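PDB 3G7N: lipase from Penicillium expansum, which hydrolyses triacylglycerols and related acylglycerol lipids, tributyrin among them, to release free fatty acids, as a secreted alkaline lipase. Local coordinates for residues A[88-91]-A[92-95]; A[112-115]-A[116-120]; A[131-134]-A[135-139]; A[245-249]-A[250-254]. All blocks are in the same frame, centred on the assembly; numbering follows the deposited sequence.

Contact 1: residues A[88-91]-A[92-95]; sequences TFPS and DVKI
The phenyl ring of Phe-89 meets two aliphatic side chains, one from the last residue of the turn and one from beyond it, and both approach it obliquely. Val-93 brings the CG1 methyl to within 3.8 Å of ring atom CD1 of Phe-89, while further along the same side of the ring Ile-95 CD1 lies 4.2 Å from CE1 of Phe-89. Each of these side chains runs at about a right angle to the aromatic one. The puckered pyrrolidine ring of Pro-90 takes the other branch of the valine: Pro-90 CD and Val-93 CG2 are 4.0 Å apart. Val-93 can serve both rings because CG1 is anti to the backbone N (chi1 165°) and CG2 anti to the carbonyl carbon, so that its two methyls are shared between the phenyl and the proline. Over the same face of the proline as the valine methyl, OD1 of Asp-92 comes to 3.6 Å from Pro-90 CB, a plain van der Waals contact. Beneath the side chains, Val-93 N donates to Pro-90 O over 3.1 Å; the bond is fairly straight at the hydrogen (165°), but the donor stands well above the carbonyl plane. Phe-172 of helix 167-175 meets the Phe-89 ring with the planes inclined at about 50°, and it also touches Pro-90 and Val-93. Asn-166 ties down the outgoing chain, accepting from Lys-94 N through OD1 and donating to Asp-92 O through ND2. The arrangement is a type I beta turn from Pro-90 to Val-93, with Ser-91 and Asp-92 at its exposed corner, in the loop that leads from strand 79-80 into its antiparallel partner 95-96.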
loop_
_atom_site.group_PDB
_atom_site.type_symbol
_atom_site.label_atom_id
_atom_site.label_comp_id
_atom_site.label_asym_id
_atom_site.label_seq_id
_atom_site.Cartn_x
_atom_site.Cartn_y
_atom_site.Cartn_z
ATOM N N THR A 88 -5.018 -11.517 -14.941
ATOM C CA THR A 88 -5.149 -12.967 -15.097
ATOM C C THR A 88 -4.460 -13.673 -13.926
ATOM O O THR A 88 -3.246 -13.814 -13.894
ATOM C CB THR A 88 -4.570 -13.446 -16.439
ATOM O OG1 THR A 88 -5.224 -12.755 -17.515
ATOM C CG2 THR A 88 -4.808 -14.947 -16.608
ATOM N N PHE A 89 -5.268 -14.145 -12.979
ATOM C CA PHE A 89 -4.734 -14.809 -11.780
ATOM C C PHE A 89 -4.521 -16.292 -12.059
ATOM O O PHE A 89 -5.475 -16.971 -12.466
ATOM C CB PHE A 89 -5.719 -14.686 -10.612
ATOM C CG PHE A 89 -5.825 -13.295 -10.036
ATOM C CD1 PHE A 89 -4.864 -12.818 -9.157
ATOM C CD2 PHE A 89 -6.942 -12.520 -10.290
ATOM C CE1 PHE A 89 -5.013 -11.567 -8.554
ATOM C CE2 PHE A 89 -7.114 -11.281 -9.665
ATOM C CZ PHE A 89 -6.179 -10.855 -8.739
ATOM N N PRO A 90 -3.377 -16.838 -11.621
ATOM C CA PRO A 90 -3.278 -18.299 -11.616
ATOM C C PRO A 90 -4.345 -18.929 -10.742
ATOM O O PRO A 90 -4.758 -18.347 -9.726
ATOM C CB PRO A 90 -1.892 -18.559 -11.040
ATOM C CG PRO A 90 -1.092 -17.342 -11.469
ATOM C CD PRO A 90 -2.069 -16.193 -11.413
ATOM N N SER A 91 -4.701 -20.172 -11.066
ATOM C CA SER A 91 -5.827 -20.860 -10.444
ATOM C C SER A 91 -5.703 -20.998 -8.924
ATOM O O SER A 91 -6.711 -21.205 -8.245
ATOM C CB SER A 91 -5.999 -22.259 -11.072
ATOM O OG SER A 91 -4.897 -23.098 -10.749
ATOM N N ASP A 92 -4.478 -21.131 -8.443
ATOM C CA ASP A 92 -4.266 -21.399 -7.024
ATOM C C ASP A 92 -4.224 -20.147 -6.137
ATOM O O ASP A 92 -4.214 -20.255 -4.918
ATOM C CB ASP A 92 -3.050 -22.299 -6.784
ATOM C CG ASP A 92 -1.765 -21.738 -7.375
ATOM O OD1 ASP A 92 -1.833 -20.874 -8.284
ATOM O OD2 ASP A 92 -0.684 -22.240 -7.012
ATOM N N VAL A 93 -4.285 -18.970 -6.750
ATOM C CA VAL A 93 -4.178 -17.714 -5.993
ATOM C C VAL A 93 -5.449 -17.507 -5.200
ATOM O O VAL A 93 -6.553 -17.586 -5.728
ATOM C CB VAL A 93 -3.970 -16.508 -6.947
ATOM C CG1 VAL A 93 -4.235 -15.177 -6.216
ATOM C CG2 VAL A 93 -2.570 -16.510 -7.467
ATOM N N LYS A 94 -5.285 -17.222 -3.910
ATOM C CA LYS A 94 -6.427 -16.868 -3.079
ATOM C C LYS A 94 -6.090 -15.617 -2.274
ATOM O O LYS A 94 -4.981 -15.501 -1.765
ATOM C CB LYS A 94 -6.764 -18.004 -2.103
ATOM C CG LYS A 94 -7.124 -19.340 -2.766
ATOM C CD LYS A 94 -8.445 -19.245 -3.493
ATOM C CE LYS A 94 -8.803 -20.568 -4.163
ATOM N NZ LYS A 94 -9.079 -21.634 -3.160
ATOM N N ILE A 95 -7.089 -14.760 -2.103
ATOM C CA ILE A 95 -6.925 -13.501 -1.362
ATOM C C ILE A 95 -8.086 -13.398 -0.388
ATOM O O ILE A 95 -9.190 -13.880 -0.655
ATOM C CB ILE A 95 -6.967 -12.283 -2.341
ATOM C CG1 ILE A 95 -5.847 -12.386 -3.384
ATOM C CG2 ILE A 95 -6.889 -10.968 -1.581
ATOM C CD1 ILE A 95 -5.912 -11.288 -4.465
#

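Contact 2: residues A[112-115]-A[116-120]; sequences TEVK and ALIAK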
loop_
_atom_site.group_PDB
_atom_site.type_symbol
_atom_site.label_atom_id
_atom_site.label_comp_id
_atom_site.label_asym_id
_atom_site.label_seq_id
_atom_site.Cartn_x
_atom_site.Cartn_y
_atom_site.Cartn_z
ATOM N N THR A 112 -9.742 3.023 -14.951
ATOM C CA THR A 112 -10.230 3.971 -15.954
ATOM C C THR A 112 -9.565 5.337 -15.824
ATOM O O THR A 112 -9.126 5.925 -16.808
ATOM C CB THR A 112 -11.760 4.114 -15.875
ATOM O OG1 THR A 112 -12.360 2.855 -16.208
ATOM C CG2 THR A 112 -12.268 5.158 -16.870
ATOM N N GLU A 113 -9.424 5.827 -14.600
ATOM C CA GLU A 113 -8.810 7.131 -14.393
ATOM C C GLU A 113 -7.315 7.076 -14.670
ATOM O O GLU A 113 -6.764 7.982 -15.310
ATOM C CB GLU A 113 -9.078 7.649 -12.978
ATOM C CG GLU A 113 -8.402 8.979 -12.680
ATOM C CD GLU A 113 -8.932 10.150 -13.508
ATOM O OE1 GLU A 113 -9.978 10.012 -14.181
ATOM O OE2 GLU A 113 -8.390 11.264 -13.356
ATOM N N VAL A 114 -6.647 6.010 -14.261
ATOM C CA VAL A 114 -5.227 5.882 -14.572
ATOM C C VAL A 114 -5.004 5.869 -16.097
ATOM O O VAL A 114 -4.074 6.515 -16.604
ATOM C CB VAL A 114 -4.590 4.655 -13.887
ATOM C CG1 VAL A 114 -3.154 4.413 -14.397
ATOM C CG2 VAL A 114 -4.621 4.813 -12.364
ATOM N N LYS A 115 -5.872 5.172 -16.828
ATOM C CA LYS A 115 -5.738 5.117 -18.280
ATOM C C LYS A 115 -5.940 6.488 -18.912
ATOM O O LYS A 115 -5.164 6.894 -19.784
ATOM C CB LYS A 115 -6.724 4.115 -18.865
ATOM C CG LYS A 115 -6.487 3.805 -20.335
ATOM C CD LYS A 115 -7.581 2.894 -20.873
ATOM C CE LYS A 115 -7.255 2.433 -22.292
ATOM N NZ LYS A 115 -8.118 1.298 -22.739
ATOM N N ALA A 116 -6.865 7.269 -18.370
ATOM C CA ALA A 116 -7.053 8.624 -18.846
ATOM C C ALA A 116 -5.824 9.492 -18.559
ATOM O O ALA A 116 -5.413 10.310 -19.393
ATOM C CB ALA A 116 -8.299 9.232 -18.217
ATOM N N LEU A 117 -5.222 9.328 -17.385
ATOM C CA LEU A 117 -4.053 10.119 -17.039
ATOM C C LEU A 117 -2.836 9.718 -17.865
ATOM O O LEU A 117 -2.026 10.569 -18.234
ATOM C CB LEU A 117 -3.768 10.045 -15.537
ATOM C CG LEU A 117 -4.763 10.813 -14.670
ATOM C CD1 LEU A 117 -4.589 10.427 -13.200
ATOM C CD2 LEU A 117 -4.575 12.301 -14.851
ATOM N N ILE A 118 -2.707 8.431 -18.165
ATOM C CA ILE A 118 -1.628 7.957 -19.040
ATOM C C ILE A 118 -1.707 8.602 -20.432
ATOM O O ILE A 118 -0.688 9.019 -20.987
ATOM C CB ILE A 118 -1.619 6.426 -19.155
ATOM C CG1 ILE A 118 -1.111 5.781 -17.855
ATOM C CG2 ILE A 118 -0.766 5.979 -20.364
ATOM C CD1 ILE A 118 -1.360 4.281 -17.785
ATOM N N ALA A 119 -2.917 8.782 -20.940
ATOM C CA ALA A 119 -3.094 9.445 -22.234
ATOM C C ALA A 119 -2.625 10.897 -22.205
ATOM O O ALA A 119 -2.066 11.398 -23.190
ATOM C CB ALA A 119 -4.531 9.361 -22.678
ATOM N N LYS A 120 -2.831 11.578 -21.084
ATOM C CA LYS A 120 -2.448 12.967 -20.940
ATOM C C LYS A 120 -0.978 13.135 -20.577
ATOM O O LYS A 120 -0.339 14.125 -20.972
ATOM C CB LYS A 120 -3.339 13.657 -19.901
ATOM C CG LYS A 120 -3.190 15.156 -19.829
ATOM C CD LYS A 120 -4.462 15.807 -19.268
ATOM C CE LYS A 120 -4.284 17.308 -19.016
ATOM N NZ LYS A 120 -3.687 18.030 -20.178
#
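Glu-113 and Leu-117, one helical turn apart, meet along the side of helix 97-120. The carboxylate oxygen OE2 of Glu-113 lies 3.9 Å from both CG and CD1 of Leu-117, and the aliphatic part of the glutamate adds CG at 4.1 Å from Leu-117 CD1. The bend at chi2 (66°) folds the acid back over the leucine instead of letting it extend from the helix. Next to this pair, Val-114 and Ile-118 pack through their ends, CG1 of Val-114 against CD1 of Ile-118 at 3.8 Å. Ile-118 also lays CG1 3.3 Å from the carbonyl O of Val-114, a position reached with CG1 anti to the carbonyl carbon (chi1 -73°). Both side-chain pairs are set by i to i+4 backbone bonds: Leu-117 N to Glu-113 O at 2.9 Å and Ile-118 N to Val-114 O at 2.8 Å, each nearly along the C=O axis. The flanking bonds, Ala-116 N to Thr-112 O and Ala-119 N to Lys-115 O, are longer, with their donors tilted from the carbonyl planes. Farther out, OE2 of Glu-113 is hydrogen-bonded to a diethylene glycol molecule, probably from the crystallisation liquor, and Thr-112 OG1 to Asp-108 O. Here the last turns of helix 97-120 rest on the central sheet, with Leu-117 facing strands 32-40, 45-52 and 57-62. An alanine in place of Leu-117 is likely to open a gap against Val-49 and Tyr-51 and to rob the folded Glu-113 chain of its apolar support. Val-114 faces strands 45-52 and 57-62, and Ile-118 reaches Ile-58 as well as Phe-149 just beyond helix 133-148.

Contact 3: residues A[131-134]-A[135-139]; sequences HSLG and GALTS
Ser-132 turns the chain sharply, with phi 64° and psi -124°, and Ser-132 O then accepts from Ala-136 N in the carbonyl plane at 3.0 Å. Gly-135 N adds a weak second bond to that oxygen. One residue on, Leu-137 N donates to Leu-133 O (2.8 Å). Above that bond the two leucines meet obliquely, Leu-133 CG lying 4.1 Å from Leu-137 CD1. This is the nucleophile elbow of the alpha/beta-hydrolase fold, a GxSxG turn between strand 125-131 and helix 133-148; the nucleophile Ser-132 bonds through OG to His-241 of the charge relay system. A side chain at Gly-134 would clash with His-131 O, and one at Gly-135 would press on Ser-132 O.

Thr-138 grips Gly-134 O twice, OG1 from 2.8 Å and N from 3.0 Å, the two donors arriving on opposite faces of the carbonyl plane. With OG1 anti to the carbonyl carbon (chi1 -68°), the hydroxyl reaches back along the helix. A valine here would probably leave Gly-134 O with only the backbone N-H that stands above its carbonyl plane and the buried site without its hydroxyl donor. Ser-139 OG, by contrast, donates only three residues back, to Ala-136 O at 2.7 Å.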
loop_
_atom_site.group_PDB
_atom_site.type_symbol
_atom_site.label_atom_id
_atom_site.label_comp_id
_atom_site.label_asym_id
_atom_site.label_seq_id
_atom_site.Cartn_x
_atom_site.Cartn_y
_atom_site.Cartn_z
ATOM N N HIS A 131 -1.736 3.307 3.802
ATOM C CA HIS A 131 -1.379 2.861 5.155
ATOM C C HIS A 131 -2.476 1.952 5.750
ATOM O O HIS A 131 -3.665 2.187 5.574
ATOM C CB HIS A 131 -1.174 4.092 6.037
ATOM C CG HIS A 131 -1.056 3.780 7.505
ATOM N ND1 HIS A 131 -2.139 3.838 8.354
ATOM C CD2 HIS A 131 0.027 3.549 8.279
ATOM C CE1 HIS A 131 -1.731 3.586 9.588
ATOM N NE2 HIS A 131 -0.428 3.413 9.571
ATOM N N SER A 132 -2.033 0.924 6.486
ATOM C CA SER A 132 -2.925 0.020 7.224
ATOM C C SER A 132 -3.809 -0.752 6.223
ATOM O O SER A 132 -3.259 -1.406 5.331
ATOM C CB SER A 132 -3.692 0.781 8.306
ATOM O OG SER A 132 -4.398 -0.148 9.130
ATOM N N LEU A 133 -5.130 -0.699 6.339
ATOM C CA LEU A 133 -5.973 -1.284 5.299
ATOM C C LEU A 133 -5.645 -0.675 3.938
ATOM O O LEU A 133 -5.726 -1.355 2.918
ATOM C CB LEU A 133 -7.461 -1.093 5.621
ATOM C CG LEU A 133 -8.453 -1.559 4.529
ATOM C CD1 LEU A 133 -8.375 -3.058 4.243
ATOM C CD2 LEU A 133 -9.904 -1.151 4.854
ATOM N N GLY A 134 -5.316 0.623 3.918
ATOM C CA GLY A 134 -4.845 1.260 2.691
ATOM C C GLY A 134 -3.583 0.623 2.126
ATOM O O GLY A 134 -3.376 0.617 0.904
ATOM N N GLY A 135 -2.720 0.125 2.996
ATOM C CA GLY A 135 -1.546 -0.647 2.575
ATOM C C GLY A 135 -1.880 -2.032 2.058
ATOM O O GLY A 135 -1.372 -2.460 1.024
ATOM N N ALA A 136 -2.842 -2.687 2.706
ATOM C CA ALA A 136 -3.326 -3.973 2.200
ATOM C C ALA A 136 -3.952 -3.759 0.822
ATOM O O ALA A 136 -3.742 -4.564 -0.109
ATOM C CB ALA A 136 -4.325 -4.602 3.182
ATOM N N LEU A 137 -4.737 -2.696 0.663
ATOM C CA LEU A 137 -5.302 -2.374 -0.641
ATOM C C LEU A 137 -4.212 -2.108 -1.675
ATOM O O LEU A 137 -4.337 -2.527 -2.828
ATOM C CB LEU A 137 -6.271 -1.188 -0.555
ATOM C CG LEU A 137 -7.573 -1.470 0.211
ATOM C CD1 LEU A 137 -8.275 -0.169 0.629
ATOM C CD2 LEU A 137 -8.491 -2.361 -0.616
ATOM N N THR A 138 -3.145 -1.418 -1.271
ATOM C CA THR A 138 -2.036 -1.126 -2.166
ATOM C C THR A 138 -1.348 -2.413 -2.618
ATOM O O THR A 138 -0.857 -2.489 -3.767
ATOM C CB THR A 138 -1.038 -0.205 -1.450
ATOM O OG1 THR A 138 -1.643 1.068 -1.252
ATOM C CG2 THR A 138 0.249 0.002 -2.239
ATOM N N SER A 139 -1.355 -3.457 -1.792
ATOM C CA SER A 139 -0.745 -4.719 -2.196
ATOM C C SER A 139 -1.512 -5.413 -3.309
ATOM O O SER A 139 -0.906 -6.150 -4.106
ATOM C CB SER A 139 -0.499 -5.640 -0.988
ATOM O OG SER A 139 -1.675 -6.279 -0.541
#

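Contact 4: residues A[245-249]-A[250-254]; sequences FGVVM and LTAGC
Thr-251 closes tightly on Val-248, giving two hydrogen bonds to its carbonyl O. The hydroxyl OG1 of Thr-251 comes to 2.7 Å from Val-248 O and the backbone N to 3.0 Å, both donors tilted by 20 to 24° from the carbonyl plane. To reach the oxygen, OG1 occupies the position between the backbone N and the carbonyl carbon (chi1 74°), which turns CG2 of Thr-251 to within 3.8 Å of Val-248 CG1. The N-H bond closes a type II beta turn from Val-248 to Thr-251, where strand 247-248 ends its short antiparallel pairing with 243-244; Leu-250 takes the third position with positive phi. On the inner side of the turn, Met-249 is buried with its chain bent at chi2 and chi3, against Tyr-22 of helix 8-23, and Ser-19 OG of that helix bonds Leu-250 N. The residues flanking the turn add one more apolar contact, the buried Val-247 through CG1 with Ala-252 CB at 4.0 Å, and Ala-252 also rests on Phe-30. The outer side is looser. There a water accepts from Val-248 N at 2.9 Å and donates to Thr-251 OG1 at 3.1 Å, bridging the strand and the threonine, while Val-248, Leu-250 and Thr-251 are largely exposed. Beyond Ala-252 the chain leads through Gly-253 to Cys-254, whose SG forms a disulfide with Cys-25.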
loop_
_atom_site.group_PDB
_atom_site.type_symbol
_atom_site.label_atom_id
_atom_site.label_comp_id
_atom_site.label_asym_id
_atom_site.label_seq_id
_atom_site.Cartn_x
_atom_site.Cartn_y
_atom_site.Cartn_z
ATOM N N PHE A 245 7.461 5.905 9.203
ATOM C CA PHE A 245 8.576 6.739 8.722
ATOM C C PHE A 245 8.466 8.179 9.181
ATOM O O PHE A 245 8.695 9.110 8.409
ATOM C CB PHE A 245 8.767 6.594 7.213
ATOM C CG PHE A 245 9.088 5.200 6.806
ATOM C CD1 PHE A 245 10.384 4.706 6.924
ATOM C CD2 PHE A 245 8.048 4.305 6.608
ATOM C CE1 PHE A 245 10.631 3.326 6.812
ATOM C CE2 PHE A 245 8.281 2.967 6.489
ATOM C CZ PHE A 245 9.557 2.456 6.652
ATOM N N GLY A 246 8.170 8.350 10.459
ATOM C CA GLY A 246 8.245 9.663 11.085
ATOM C C GLY A 246 6.960 10.470 10.975
ATOM O O GLY A 246 6.890 11.593 11.462
ATOM N N VAL A 247 5.922 9.888 10.371
ATOM C CA VAL A 247 4.647 10.585 10.185
ATOM C C VAL A 247 3.552 9.897 10.985
ATOM O O VAL A 247 3.261 8.715 10.756
ATOM C CB VAL A 247 4.239 10.576 8.697
ATOM C CG1 VAL A 247 2.900 11.278 8.517
ATOM C CG2 VAL A 247 5.349 11.196 7.820
ATOM N N VAL A 248 2.907 10.628 11.886
ATOM C CA VAL A 248 1.723 10.128 12.568
ATOM C C VAL A 248 0.509 10.440 11.708
ATOM O O VAL A 248 0.317 11.573 11.262
ATOM C CB VAL A 248 1.563 10.795 13.958
ATOM C CG1 VAL A 248 0.237 10.436 14.607
ATOM C CG2 VAL A 248 2.764 10.454 14.862
ATOM N N MET A 249 -0.225 9.406 11.322
ATOM C CA MET A 249 -1.351 9.590 10.422
ATOM C C MET A 249 -2.294 10.665 10.927
ATOM O O MET A 249 -2.606 10.708 12.125
ATOM C CB MET A 249 -2.097 8.273 10.199
ATOM C CG MET A 249 -1.266 7.207 9.489
ATOM S SD MET A 249 -0.703 7.701 7.839
ATOM C CE MET A 249 1.063 7.499 7.979
ATOM N N LEU A 250 -2.791 11.478 9.993
ATOM C CA LEU A 250 -3.653 12.628 10.238
ATOM C C LEU A 250 -2.945 13.904 10.662
ATOM O O LEU A 250 -3.575 14.970 10.656
ATOM C CB LEU A 250 -4.809 12.303 11.186
ATOM C CG LEU A 250 -5.945 11.501 10.583
ATOM C CD1 LEU A 250 -6.862 10.990 11.702
ATOM C CD2 LEU A 250 -6.724 12.342 9.588
ATOM N N THR A 251 -1.636 13.851 10.877
ATOM C CA THR A 251 -0.923 15.024 11.388
ATOM C C THR A 251 -0.034 15.702 10.349
ATOM O O THR A 251 0.574 16.731 10.621
ATOM C CB THR A 251 -0.067 14.687 12.621
ATOM O OG1 THR A 251 1.092 13.965 12.211
ATOM C CG2 THR A 251 -0.869 13.907 13.656
ATOM N N ALA A 252 0.111 15.087 9.179
ATOM C CA ALA A 252 0.936 15.647 8.121
ATOM C C ALA A 252 0.326 16.890 7.467
ATOM O O ALA A 252 1.047 17.636 6.811
ATOM C CB ALA A 252 1.257 14.589 7.063
ATOM N N GLY A 253 -0.985 17.047 7.549
ATOM C CA GLY A 253 -1.668 18.020 6.684
ATOM C C GLY A 253 -1.622 17.617 5.221
ATOM O O GLY A 253 -1.601 16.428 4.880
ATOM N N CYS A 254 -1.551 18.623 4.355
ATOM C CA CYS A 254 -1.721 18.422 2.922
ATOM C C CYS A 254 -0.577 19.013 2.094
ATOM O O CYS A 254 -0.630 18.948 0.868
ATOM C CB CYS A 254 -3.038 19.027 2.463
ATOM S SG CYS A 254 -4.425 18.289 3.313
HETATM O O HOH W 1 4.041 13.214 12.701
#

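How the contacts relate
Contact 3 is the core, about 4 Å from the centre of the chain, whereas contacts 1, 2 and 4 lie 16 to 20 Å out and are only partly buried. Contacts 1 and 4 are beta turns on opposite sides of the chain's centre, both closed by a backbone bond, to which the first adds apolar packing round an aromatic ring and the second a threonine hydroxyl and a water. Contact 2 lies wholly within helix 97-120, which residues of contact 3 touch; contact 3 runs from a strand end through the elbow into a helix. Threonine hydroxyls double the backbone bond in contacts 3 and 4. These two alone touch, His-131 CE1 lying 3.7 Å from Met-249 CG.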